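Local coordinates for 457aa long hypothetical protein (Pyrococcus horikoshii, PDB 2CSU) that is of unknown function but combines a Rossmann-type CoA-binding domain with two flavodoxin-like domains of the succinyl-CoA ligase superfamily, at residues M220-A223 against K224-T227; A263-Q267 against S268-V272; L271-T275 against I276-L280; Y357-A360 against K361-Q365; A440-A443 against L444-A448. One frame throughout, in Å; residues are numbered along the deposited sequence.

Contact 1. Residues M220-A223 against K224-T227; sequences MEVA and KRVT
Lys224 reaches back one helical turn to Met220 and Glu221. Its N donates to Met220 O at 2.8 Å, and its long side chain slants past that of Glu221, bringing NZ within 3.9 Å of Glu221 OE1, a long salt bridge at the open side of the helix. Glu221 meets it because its chain, which sets out away from residues 224-227, bends at chi2 (54°) and turns the carboxylate back. Arg225 comes next. Its N makes a weak bond to Glu221 O, while the guanidinium lies with one face over Val222 CA. NH2 sits 3.6 Å from Val222 CG2 and also has a long, weak ion pair with Glu195 of helix 190-197. Val226 N then donates to Val222 O at 2.9 Å in a bond that is almost straight (174°). The two valines lie side by side, CG1 of Val222 being 3.9 Å from CG2 of Val226. Thr227 N closes the series on Ala223 O at 2.8 Å, and its OG1 is bonded to Gly269 O. Successive i to i+4 bonds with one charged and one apolar side are typical of an amphipathic alpha-helix, here the crossover helix of the beta-alpha-beta unit 205-210, 216-229 and 232-236.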
loop_
_atom_site.group_PDB
_atom_site.type_symbol
_atom_site.label_atom_id
_atom_site.label_comp_id
_atom_site.label_asym_id
_atom_site.label_seq_id
_atom_site.Cartn_x
_atom_site.Cartn_y
_atom_site.Cartn_z
HETATM N N MSE A 220 17.085 18.260 -19.068
HETATM C CA MSE A 220 15.832 18.856 -19.505
HETATM C C MSE A 220 15.592 18.783 -21.013
HETATM O O MSE A 220 14.481 18.483 -21.452
HETATM C CB MSE A 220 15.740 20.309 -19.024
HETATM C CG MSE A 220 15.372 20.449 -17.545
HETATM SE SE MSE A 220 14.527 18.986 -16.865
HETATM C CE MSE A 220 14.786 19.218 -15.160
ATOM N N GLU A 221 16.625 19.038 -21.809
ATOM C CA GLU A 221 16.459 18.996 -23.253
ATOM C C GLU A 221 16.261 17.570 -23.756
ATOM O O GLU A 221 15.554 17.348 -24.731
ATOM C CB GLU A 221 17.652 19.652 -23.954
ATOM C CG GLU A 221 17.435 19.851 -25.454
ATOM C CD GLU A 221 16.153 20.629 -25.778
ATOM O OE1 GLU A 221 16.023 21.801 -25.346
ATOM O OE2 GLU A 221 15.274 20.063 -26.472
ATOM N N VAL A 222 16.888 16.602 -23.093
ATOM C CA VAL A 222 16.714 15.203 -23.477
ATOM C C VAL A 222 15.290 14.798 -23.076
ATOM O O VAL A 222 14.570 14.167 -23.839
ATOM C CB VAL A 222 17.746 14.287 -22.761
ATOM C CG1 VAL A 222 17.216 12.870 -22.668
ATOM C CG2 VAL A 222 19.073 14.292 -23.534
ATOM N N ALA A 223 14.888 15.183 -21.873
ATOM C CA ALA A 223 13.553 14.864 -21.375
ATOM C C ALA A 223 12.468 15.457 -22.266
ATOM O O ALA A 223 11.470 14.796 -22.558
ATOM C CB ALA A 223 13.387 15.384 -19.944
ATOM N N LYS A 224 12.667 16.702 -22.698
ATOM C CA LYS A 224 11.733 17.393 -23.569
ATOM C C LYS A 224 11.453 16.568 -24.818
ATOM O O LYS A 224 10.326 16.461 -25.283
ATOM C CB LYS A 224 12.347 18.737 -23.961
ATOM C CG LYS A 224 11.308 19.861 -23.998
ATOM C CD LYS A 224 11.809 21.091 -24.758
ATOM C CE LYS A 224 11.726 22.371 -23.919
ATOM N NZ LYS A 224 12.611 23.386 -24.488
ATOM N N ARG A 225 12.519 16.015 -25.385
ATOM C CA ARG A 225 12.360 15.214 -26.597
ATOM C C ARG A 225 11.726 13.849 -26.301
ATOM O O ARG A 225 10.732 13.446 -26.897
ATOM C CB ARG A 225 13.747 15.022 -27.215
ATOM C CG ARG A 225 14.130 16.154 -28.168
ATOM C CD ARG A 225 15.385 15.821 -28.983
ATOM N NE ARG A 225 16.585 15.884 -28.143
ATOM C CZ ARG A 225 17.099 14.708 -27.752
ATOM N NH1 ARG A 225 16.531 13.575 -28.135
ATOM N NH2 ARG A 225 18.202 14.685 -26.995
ATOM N N VAL A 226 12.359 13.105 -25.371
ATOM C CA VAL A 226 11.864 11.770 -25.055
ATOM C C VAL A 226 10.385 11.782 -24.628
ATOM O O VAL A 226 9.601 10.911 -24.978
ATOM C CB VAL A 226 12.727 11.177 -23.939
ATOM C CG1 VAL A 226 12.266 9.754 -23.622
ATOM C CG2 VAL A 226 14.188 11.153 -24.360
ATOM N N THR A 227 10.031 12.795 -23.808
ATOM C CA THR A 227 8.668 12.849 -23.289
ATOM C C THR A 227 7.636 12.999 -24.397
ATOM O O THR A 227 6.433 13.025 -24.171
ATOM C CB THR A 227 8.569 14.035 -22.330
ATOM O OG1 THR A 227 7.347 13.938 -21.599
ATOM C CG2 THR A 227 8.558 15.334 -23.132
#

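Contact 2. Residues A263-Q267 against S268-V272; sequences AAFKQ and SGVLV
Phe265 O is the main acceptor at this helix end: Val270 N donates to it at 2.9 Å, while Ser268 N adds only a weak bond. Gly269 N turns to Lys266 O instead, at 3.2 Å, approaching from above the carbonyl plane (63° out of it). These two bonds back into the last turn, with Gly269 at positive phi (86°), make a Schellman motif. Ser268 N also has a weak bond to Ala264 O, and its buried OG finds a weak partner in Met220 O of helix 216-229. Beside the turn, Phe265 CB packs on Val270 CB at 3.7 Å and on Val272 CG2 at 3.8 Å. Phe265 CG lies anti to its carbonyl carbon (chi1 -73°), which places the ring beside Val270 CG1 and Val272 CG2. The ammonium of Lys266 is served by water: its NZ donates at 3.0 Å to one water, which weakly accepts from Val272 N as well. A second water accepts weakly from the same NZ and donates to Val272 O at 3.2 Å. The chemistry implies a helix end whose Phe265 and Lys266 carbonyls receive loop donors, whose apolar side chains pack together, and whose lysine is linked through two waters, partly by weak bonds, to the Val272 backbone.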
loop_
_atom_site.group_PDB
_atom_site.type_symbol
_atom_site.label_atom_id
_atom_site.label_comp_id
_atom_site.label_asym_id
_atom_site.label_seq_id
_atom_site.Cartn_x
_atom_site.Cartn_y
_atom_site.Cartn_z
ATOM N N ALA A 263 9.288 22.577 -11.225
ATOM C CA ALA A 263 8.909 23.415 -12.361
ATOM C C ALA A 263 9.685 23.037 -13.619
ATOM O O ALA A 263 9.132 23.021 -14.714
ATOM C CB ALA A 263 9.136 24.886 -12.022
ATOM N N ALA A 264 10.968 22.741 -13.466
ATOM C CA ALA A 264 11.792 22.339 -14.602
ATOM C C ALA A 264 11.278 21.018 -15.189
ATOM O O ALA A 264 11.252 20.843 -16.410
ATOM C CB ALA A 264 13.245 22.181 -14.168
ATOM N N PHE A 265 10.877 20.089 -14.319
ATOM C CA PHE A 265 10.360 18.806 -14.791
ATOM C C PHE A 265 9.101 19.029 -15.608
ATOM O O PHE A 265 8.940 18.461 -16.683
ATOM C CB PHE A 265 10.022 17.870 -13.624
ATOM C CG PHE A 265 11.222 17.302 -12.917
ATOM C CD1 PHE A 265 12.342 16.896 -13.629
ATOM C CD2 PHE A 265 11.215 17.144 -11.534
ATOM C CE1 PHE A 265 13.437 16.342 -12.977
ATOM C CE2 PHE A 265 12.305 16.589 -10.873
ATOM C CZ PHE A 265 13.418 16.188 -11.595
ATOM N N LYS A 266 8.213 19.867 -15.083
ATOM C CA LYS A 266 6.946 20.174 -15.738
ATOM C C LYS A 266 7.104 20.686 -17.169
ATOM O O LYS A 266 6.417 20.224 -18.073
ATOM C CB LYS A 266 6.168 21.216 -14.923
ATOM C CG LYS A 266 5.858 20.833 -13.469
ATOM C CD LYS A 266 4.771 19.766 -13.339
ATOM C CE LYS A 266 4.358 19.602 -11.868
ATOM N NZ LYS A 266 3.193 18.684 -11.647
ATOM N N GLN A 267 8.008 21.641 -17.371
ATOM C CA GLN A 267 8.224 22.230 -18.695
ATOM C C GLN A 267 8.791 21.255 -19.722
ATOM O O GLN A 267 8.534 21.382 -20.919
ATOM C CB GLN A 267 9.142 23.456 -18.578
ATOM C CG GLN A 267 8.551 24.606 -17.758
ATOM C CD GLN A 267 7.407 25.330 -18.471
ATOM O OE1 GLN A 267 6.234 25.120 -18.165
ATOM N NE2 GLN A 267 7.751 26.194 -19.419
ATOM N N SER A 268 9.558 20.279 -19.255
ATOM C CA SER A 268 10.155 19.282 -20.137
ATOM C C SER A 268 9.225 18.096 -20.417
ATOM O O SER A 268 9.632 17.121 -21.054
ATOM C CB SER A 268 11.461 18.766 -19.537
ATOM O OG SER A 268 12.382 19.826 -19.373
ATOM N N GLY A 269 7.993 18.176 -19.923
ATOM C CA GLY A 269 7.029 17.108 -20.151
ATOM C C GLY A 269 7.102 15.983 -19.137
ATOM O O GLY A 269 6.411 14.972 -19.275
ATOM N N VAL A 270 7.941 16.169 -18.118
ATOM C CA VAL A 270 8.136 15.186 -17.055
ATOM C C VAL A 270 7.030 15.246 -16.009
ATOM O O VAL A 270 6.754 16.302 -15.431
ATOM C CB VAL A 270 9.492 15.399 -16.337
ATOM C CG1 VAL A 270 9.658 14.383 -15.202
ATOM C CG2 VAL A 270 10.634 15.259 -17.339
ATOM N N LEU A 271 6.412 14.103 -15.759
ATOM C CA LEU A 271 5.331 14.020 -14.786
ATOM C C LEU A 271 5.964 13.819 -13.421
ATOM O O LEU A 271 6.917 13.055 -13.274
ATOM C CB LEU A 271 4.390 12.858 -15.139
ATOM C CG LEU A 271 4.047 12.768 -16.638
ATOM C CD1 LEU A 271 3.130 11.584 -16.909
ATOM C CD2 LEU A 271 3.411 14.072 -17.099
ATOM N N VAL A 272 5.440 14.509 -12.419
ATOM C CA VAL A 272 6.005 14.407 -11.091
ATOM C C VAL A 272 5.172 13.585 -10.123
ATOM O O VAL A 272 3.958 13.675 -10.097
ATOM C CB VAL A 272 6.248 15.822 -10.478
ATOM C CG1 VAL A 272 6.641 15.703 -9.011
ATOM C CG2 VAL A 272 7.344 16.546 -11.261
HETATM O O HOH W 1 2.787 16.296 -13.497
HETATM O O HOH W 2 1.814 16.093 -10.301
#

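Contact 3. Residues L271-T275 against I276-L280; sequences LVANT and IDEML
Thr275 and Glu278 face each other across the first turn of helix 276-283, where Thr275 is the N-cap and follows strand 271-273 of the flavodoxin-like domain. Their side chains cross at about a right angle. Thr275 holds OG1 between its backbone N and carbonyl carbon (chi1 73°), which aims the oxygen at the helix start, and OG1 accepts from Glu278 N at 3.0 Å. Glu278 CG lies only 3.1 Å from the same oxygen, evidence of a tightly filled corner.

From there the glutamate chain, extended beyond CG, runs back toward the strand end. Asn274 N donates to Glu278 OE1 at 2.9 Å; the bond is nearly straight (170°) yet meets the oxygen from above the carboxylate plane. The Asn274 and Glu278 side chains cross obliquely, their amide and carboxylate planes turned 69° apart, so the amide is not laid flat against the carboxylate. A weak, long ion pair with Arg316 gives OE1 a further charged neighbour.

Asp277 is oriented differently, with its carboxylate directed to Lys168 and to Arg433 of the second subunit, so this helix start also takes part in the subunit contact. On the inner side, Ala273 points its methyl at Met279, a selenomethionine whose chain then leads away to Leu235. Met279 N donates to Thr275 O at 3.0 Å, and beside that bond Ala273 CB presses on Met279 CA at 3.4 Å, closer than usual for two carbons.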
loop_
_atom_site.group_PDB
_atom_site.type_symbol
_atom_site.label_atom_id
_atom_site.label_comp_id
_atom_site.label_asym_id
_atom_site.label_seq_id
_atom_site.Cartn_x
_atom_site.Cartn_y
_atom_site.Cartn_z
ATOM N N LEU A 271 6.412 14.103 -15.759
ATOM C CA LEU A 271 5.331 14.020 -14.786
ATOM C C LEU A 271 5.964 13.819 -13.421
ATOM O O LEU A 271 6.917 13.055 -13.274
ATOM C CB LEU A 271 4.390 12.858 -15.139
ATOM C CG LEU A 271 4.047 12.768 -16.638
ATOM C CD1 LEU A 271 3.130 11.584 -16.909
ATOM C CD2 LEU A 271 3.411 14.072 -17.099
ATOM N N VAL A 272 5.440 14.509 -12.419
ATOM C CA VAL A 272 6.005 14.407 -11.091
ATOM C C VAL A 272 5.172 13.585 -10.123
ATOM O O VAL A 272 3.958 13.675 -10.097
ATOM C CB VAL A 272 6.248 15.822 -10.478
ATOM C CG1 VAL A 272 6.641 15.703 -9.011
ATOM C CG2 VAL A 272 7.344 16.546 -11.261
ATOM N N ALA A 273 5.857 12.772 -9.332
ATOM C CA ALA A 273 5.202 11.950 -8.333
ATOM C C ALA A 273 5.753 12.445 -7.003
ATOM O O ALA A 273 6.904 12.882 -6.937
ATOM C CB ALA A 273 5.556 10.462 -8.547
ATOM N N ASN A 274 4.948 12.392 -5.951
ATOM C CA ASN A 274 5.421 12.844 -4.651
ATOM C C ASN A 274 5.634 11.683 -3.699
ATOM O O ASN A 274 6.108 11.886 -2.585
ATOM C CB ASN A 274 4.449 13.845 -4.047
ATOM C CG ASN A 274 4.028 14.900 -5.044
ATOM O OD1 ASN A 274 4.861 15.665 -5.552
ATOM N ND2 ASN A 274 2.732 14.942 -5.346
ATOM N N THR A 275 5.263 10.475 -4.129
ATOM C CA THR A 275 5.478 9.275 -3.322
ATOM C C THR A 275 5.887 8.108 -4.220
ATOM O O THR A 275 5.751 8.163 -5.450
ATOM C CB THR A 275 4.221 8.814 -2.538
ATOM O OG1 THR A 275 3.281 8.232 -3.445
ATOM C CG2 THR A 275 3.572 9.981 -1.784
ATOM N N ILE A 276 6.394 7.055 -3.592
ATOM C CA ILE A 276 6.803 5.859 -4.295
ATOM C C ILE A 276 5.593 5.342 -5.062
ATOM O O ILE A 276 5.634 5.202 -6.289
ATOM C CB ILE A 276 7.302 4.799 -3.275
ATOM C CG1 ILE A 276 8.633 5.264 -2.680
ATOM C CG2 ILE A 276 7.487 3.432 -3.947
ATOM C CD1 ILE A 276 9.028 4.525 -1.378
ATOM N N ASP A 277 4.502 5.108 -4.336
ATOM C CA ASP A 277 3.278 4.600 -4.928
ATOM C C ASP A 277 2.754 5.408 -6.101
ATOM O O ASP A 277 2.264 4.832 -7.070
ATOM C CB ASP A 277 2.196 4.429 -3.852
ATOM C CG ASP A 277 2.218 3.030 -3.240
ATOM O OD1 ASP A 277 1.966 2.071 -3.990
ATOM O OD2 ASP A 277 2.492 2.878 -2.032
ATOM N N GLU A 278 2.871 6.731 -6.037
ATOM C CA GLU A 278 2.414 7.560 -7.141
ATOM C C GLU A 278 3.301 7.331 -8.348
ATOM O O GLU A 278 2.810 7.206 -9.467
ATOM C CB GLU A 278 2.451 9.050 -6.774
ATOM C CG GLU A 278 1.490 9.457 -5.664
ATOM C CD GLU A 278 1.442 10.973 -5.467
ATOM O OE1 GLU A 278 2.169 11.705 -6.186
ATOM O OE2 GLU A 278 0.676 11.431 -4.591
HETATM N N MSE A 279 4.610 7.307 -8.116
HETATM C CA MSE A 279 5.592 7.096 -9.180
HETATM C C MSE A 279 5.273 5.788 -9.917
HETATM O O MSE A 279 5.208 5.752 -11.143
HETATM C CB MSE A 279 7.025 7.026 -8.586
HETATM C CG MSE A 279 8.173 6.830 -9.625
HETATM SE SE MSE A 279 9.825 6.373 -8.962
HETATM C CE MSE A 279 9.439 4.733 -8.314
ATOM N N LEU A 280 5.086 4.722 -9.152
ATOM C CA LEU A 280 4.782 3.411 -9.709
ATOM C C LEU A 280 3.405 3.354 -10.345
ATOM O O LEU A 280 3.238 2.773 -11.414
ATOM C CB LEU A 280 4.855 2.349 -8.617
ATOM C CG LEU A 280 6.223 2.103 -7.975
ATOM C CD1 LEU A 280 6.049 1.252 -6.739
ATOM C CD2 LEU A 280 7.152 1.432 -8.973
#

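Contact 4. Residues Y357-A360 against K361-Q365; sequences YRTA and KLLLQ
Thr359 and Leu363 form the close-packed side of this helical turn: they lie side by side, pointing the same way, with Thr359 CG2 3.8 Å from Leu363 CD1. The methyl gets there because CG2 stands anti to the backbone N, while OG1 turns the other way and is bonded to Asp355 O. Both residues rest on Met299 of strand 295-300, and Ala360 and Leu364 continue the apolar face onto Leu372 of strand 371-377. Short bonds hold this face, Leu363 N to Thr359 O and Leu364 N to Ala360 O, each 2.8 Å. Across the helix the contact is more polar, and the solvent side is that of Arg358 and the partly exposed Lys361. Lys361, its chain extended, runs alongside Tyr357, CD 3.9 Å from the ring carbon CZ and oblique to the ring. At the end, Lys361 NZ donates to Tyr357 OH at 3.2 Å. That hydroxyl is bonded to Glu399, also a weak, long ion partner of NZ, and Arg395 makes a cation-pi contact with the ring. Arg358 is exposed yet makes a cation-pi contact with Phe334. An apolar face on parallel strands, with helices 388-400 and 325-334 beside it, is typical of a helix flanking the sheet of a flavodoxin-like alpha/beta domain.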
loop_
_atom_site.group_PDB
_atom_site.type_symbol
_atom_site.label_atom_id
_atom_site.label_comp_id
_atom_site.label_asym_id
_atom_site.label_seq_id
_atom_site.Cartn_x
_atom_site.Cartn_y
_atom_site.Cartn_z
ATOM N N TYR A 357 -19.545 -6.803 -17.555
ATOM C CA TYR A 357 -19.347 -6.837 -19.003
ATOM C C TYR A 357 -20.230 -5.807 -19.709
ATOM O O TYR A 357 -19.765 -4.961 -20.459
ATOM C CB TYR A 357 -19.690 -8.248 -19.498
ATOM C CG TYR A 357 -20.061 -8.226 -20.943
ATOM C CD1 TYR A 357 -19.093 -7.954 -21.908
ATOM C CD2 TYR A 357 -21.366 -8.522 -21.344
ATOM C CE1 TYR A 357 -19.422 -7.985 -23.255
ATOM C CE2 TYR A 357 -21.697 -8.544 -22.692
ATOM C CZ TYR A 357 -20.732 -8.271 -23.644
ATOM O OH TYR A 357 -21.063 -8.247 -24.985
ATOM N N ARG A 358 -21.535 -5.887 -19.482
ATOM C CA ARG A 358 -22.464 -4.989 -20.152
ATOM C C ARG A 358 -22.206 -3.513 -19.876
ATOM O O ARG A 358 -22.150 -2.704 -20.801
ATOM C CB ARG A 358 -23.907 -5.335 -19.769
ATOM C CG ARG A 358 -24.423 -6.615 -20.409
ATOM C CD ARG A 358 -25.856 -6.901 -19.978
ATOM N NE ARG A 358 -26.847 -6.262 -20.846
ATOM C CZ ARG A 358 -28.160 -6.441 -20.717
ATOM N NH1 ARG A 358 -28.624 -7.228 -19.753
ATOM N NH2 ARG A 358 -29.009 -5.852 -21.554
ATOM N N THR A 359 -22.058 -3.162 -18.603
ATOM C CA THR A 359 -21.822 -1.769 -18.233
ATOM C C THR A 359 -20.527 -1.198 -18.835
ATOM O O THR A 359 -20.504 -0.061 -19.312
ATOM C CB THR A 359 -21.774 -1.609 -16.699
ATOM O OG1 THR A 359 -23.022 -2.039 -16.135
ATOM C CG2 THR A 359 -21.539 -0.158 -16.330
ATOM N N ALA A 360 -19.458 -1.988 -18.818
ATOM C CA ALA A 360 -18.172 -1.544 -19.357
ATOM C C ALA A 360 -18.286 -1.288 -20.858
ATOM O O ALA A 360 -17.783 -0.278 -21.367
ATOM C CB ALA A 360 -17.095 -2.592 -19.072
ATOM N N LYS A 361 -18.953 -2.209 -21.552
ATOM C CA LYS A 361 -19.176 -2.112 -22.991
ATOM C C LYS A 361 -19.945 -0.825 -23.278
ATOM O O LYS A 361 -19.537 -0.006 -24.110
ATOM C CB LYS A 361 -19.979 -3.333 -23.467
ATOM C CG LYS A 361 -20.306 -3.365 -24.959
ATOM C CD LYS A 361 -20.791 -4.762 -25.392
ATOM C CE LYS A 361 -21.780 -4.688 -26.556
ATOM N NZ LYS A 361 -22.283 -6.033 -26.983
ATOM N N LEU A 362 -21.052 -0.649 -22.568
ATOM C CA LEU A 362 -21.887 0.531 -22.717
ATOM C C LEU A 362 -21.131 1.824 -22.440
ATOM O O LEU A 362 -21.283 2.800 -23.173
ATOM C CB LEU A 362 -23.098 0.442 -21.781
ATOM C CG LEU A 362 -24.281 -0.405 -22.248
ATOM C CD1 LEU A 362 -25.202 -0.724 -21.083
ATOM C CD2 LEU A 362 -25.019 0.360 -23.340
ATOM N N LEU A 363 -20.334 1.846 -21.370
ATOM C CA LEU A 363 -19.573 3.049 -21.040
ATOM C C LEU A 363 -18.478 3.322 -22.069
ATOM O O LEU A 363 -18.273 4.469 -22.466
ATOM C CB LEU A 363 -18.959 2.942 -19.641
ATOM C CG LEU A 363 -19.934 3.059 -18.472
ATOM C CD1 LEU A 363 -19.216 2.743 -17.165
ATOM C CD2 LEU A 363 -20.525 4.456 -18.452
ATOM N N LEU A 364 -17.781 2.273 -22.500
ATOM C CA LEU A 364 -16.718 2.426 -23.495
ATOM C C LEU A 364 -17.263 2.819 -24.874
ATOM O O LEU A 364 -16.521 3.299 -25.728
ATOM C CB LEU A 364 -15.911 1.126 -23.621
ATOM C CG LEU A 364 -14.982 0.717 -22.469
ATOM C CD1 LEU A 364 -14.487 -0.692 -22.696
ATOM C CD2 LEU A 364 -13.807 1.676 -22.365
ATOM N N GLN A 365 -18.557 2.608 -25.092
ATOM C CA GLN A 365 -19.168 2.945 -26.375
ATOM C C GLN A 365 -19.751 4.353 -26.374
ATOM O O GLN A 365 -19.972 4.951 -27.435
ATOM C CB GLN A 365 -20.256 1.925 -26.732
ATOM C CG GLN A 365 -19.725 0.693 -27.450
ATOM C CD GLN A 365 -20.770 -0.408 -27.603
ATOM O OE1 GLN A 365 -20.454 -1.514 -28.041
ATOM N NE2 GLN A 365 -22.019 -0.109 -27.236
#

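Contact 5. Residues A440-A443 against L444-A448; sequences AAYA and LVEQA
Tyr442 and Glu446 lie side by side one turn apart on helix 434-450, the last helix of the ligase-CoA domain, an alpha/beta fold of the flavodoxin-like kind.

Backbone bonds set the frame. Four i to i+4 amides donate across this stretch, and the one from Glu446 N to Tyr442 O is 3.0 Å long and nearly straight (173°). The bond from Val445 N to Ala441 O is longer, at 3.3 Å.

Apolar packing occupies the inner faces. Ala440, Ala441 and Leu444 rest on Leu407 of strand 406-411, and Ala441 and Leu444 also on Met371 of strand 371-377. Ala443 and Glu446 meet Leu271 of strand 271-273, linking this helix to the preceding domain.

Polar groups are fewer. Gln447 NE2 donates to Thr227 O of helix 216-229, and Glu446 OE1 has a long, weak ion pair with Lys449.

The aromatic contact is made by the aliphatic part of the glutamate. Glu446 CB lies over one face of the Tyr442 ring. Beyond it the chain bends at chi2 (-66°) and the carboxylate stays near the hydroxyl, Glu446 OE1 being 3.8 Å from Tyr442 OH and the carboxylate plane 57° from that of the ring. The CG methylene does the closest touching: Glu446 CG is 3.4 Å from Tyr442 CZ.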
loop_
_atom_site.group_PDB
_atom_site.type_symbol
_atom_site.label_atom_id
_atom_site.label_comp_id
_atom_site.label_asym_id
_atom_site.label_seq_id
_atom_site.Cartn_x
_atom_site.Cartn_y
_atom_site.Cartn_z
ATOM N N ALA A 440 -2.853 7.309 -11.747
ATOM C CA ALA A 440 -2.643 6.676 -13.042
ATOM C C ALA A 440 -3.469 7.375 -14.095
ATOM O O ALA A 440 -2.993 7.625 -15.205
ATOM C CB ALA A 440 -3.013 5.184 -12.984
ATOM N N ALA A 441 -4.717 7.667 -13.742
ATOM C CA ALA A 441 -5.646 8.359 -14.629
ATOM C C ALA A 441 -5.064 9.715 -15.005
ATOM O O ALA A 441 -5.157 10.153 -16.156
ATOM C CB ALA A 441 -6.970 8.559 -13.920
ATOM N N TYR A 442 -4.475 10.377 -14.012
ATOM C CA TYR A 442 -3.856 11.685 -14.203
ATOM C C TYR A 442 -2.646 11.579 -15.126
ATOM O O TYR A 442 -2.473 12.401 -16.020
ATOM C CB TYR A 442 -3.408 12.265 -12.859
ATOM C CG TYR A 442 -2.514 13.483 -12.995
ATOM C CD1 TYR A 442 -3.043 14.728 -13.341
ATOM C CD2 TYR A 442 -1.133 13.380 -12.817
ATOM C CE1 TYR A 442 -2.217 15.848 -13.508
ATOM C CE2 TYR A 442 -0.298 14.483 -12.985
ATOM C CZ TYR A 442 -0.847 15.715 -13.331
ATOM O OH TYR A 442 -0.027 16.801 -13.516
ATOM N N ALA A 443 -1.812 10.565 -14.914
ATOM C CA ALA A 443 -0.624 10.408 -15.744
ATOM C C ALA A 443 -0.976 10.187 -17.211
ATOM O O ALA A 443 -0.282 10.679 -18.095
ATOM C CB ALA A 443 0.249 9.264 -15.226
ATOM N N LEU A 444 -2.061 9.462 -17.467
ATOM C CA LEU A 444 -2.484 9.187 -18.840
ATOM C C LEU A 444 -2.962 10.454 -19.563
ATOM O O LEU A 444 -2.645 10.667 -20.733
ATOM C CB LEU A 444 -3.589 8.115 -18.848
ATOM C CG LEU A 444 -3.145 6.636 -18.775
ATOM C CD1 LEU A 444 -4.288 5.747 -18.285
ATOM C CD2 LEU A 444 -2.669 6.181 -20.149
ATOM N N VAL A 445 -3.719 11.299 -18.871
ATOM C CA VAL A 445 -4.205 12.528 -19.499
ATOM C C VAL A 445 -3.046 13.493 -19.753
ATOM O O VAL A 445 -2.927 14.039 -20.849
ATOM C CB VAL A 445 -5.291 13.220 -18.633
ATOM C CG1 VAL A 445 -5.606 14.602 -19.178
ATOM C CG2 VAL A 445 -6.549 12.390 -18.640
ATOM N N GLU A 446 -2.183 13.684 -18.756
ATOM C CA GLU A 446 -1.044 14.587 -18.910
ATOM C C GLU A 446 -0.123 14.180 -20.057
ATOM O O GLU A 446 0.369 15.033 -20.797
ATOM C CB GLU A 446 -0.241 14.673 -17.614
ATOM C CG GLU A 446 -0.556 15.892 -16.760
ATOM C CD GLU A 446 -0.147 17.214 -17.411
ATOM O OE1 GLU A 446 -0.609 18.279 -16.948
ATOM O OE2 GLU A 446 0.641 17.195 -18.377
ATOM N N GLN A 447 0.120 12.882 -20.207
ATOM C CA GLN A 447 0.996 12.484 -21.306
ATOM C C GLN A 447 0.328 12.691 -22.668
ATOM O O GLN A 447 0.971 12.926 -23.689
ATOM C CB GLN A 447 1.361 11.012 -21.106
ATOM C CG GLN A 447 2.168 10.436 -22.270
ATOM C CD GLN A 447 3.521 11.111 -22.332
ATOM O OE1 GLN A 447 3.867 11.971 -21.541
ATOM N NE2 GLN A 447 4.298 10.695 -23.352
ATOM N N ALA A 448 -1.010 12.547 -22.679
ATOM C CA ALA A 448 -1.751 12.866 -23.891
ATOM C C ALA A 448 -1.536 14.332 -24.274
ATOM O O ALA A 448 -1.401 14.690 -25.433
ATOM C CB ALA A 448 -3.234 12.604 -23.630
#

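How the contacts relate
Contacts 1, 2 and 3 come in that order along one flavodoxin-like domain, and contacts 4 and 5 follow in the ligase-CoA domain. Contacts 1 and 2 have centres 9 Å apart, with helix 216-229 lying against the turn that ends helix 258-267. Contacts 2 and 3 share Leu271 and Val272 of strand 271-273, so the strand carries the chain from a helix end to the next helix start, with centres 13 Å apart. Contact 5 touches contacts 1 and 2 across the domain boundary, and contact 3 only through the shared Leu271. Contact 4 stands apart, its centre 21 Å from that of contact 5 and 37 Å from that of contact 1. Helix 434-450 is thus one place where the two domains meet.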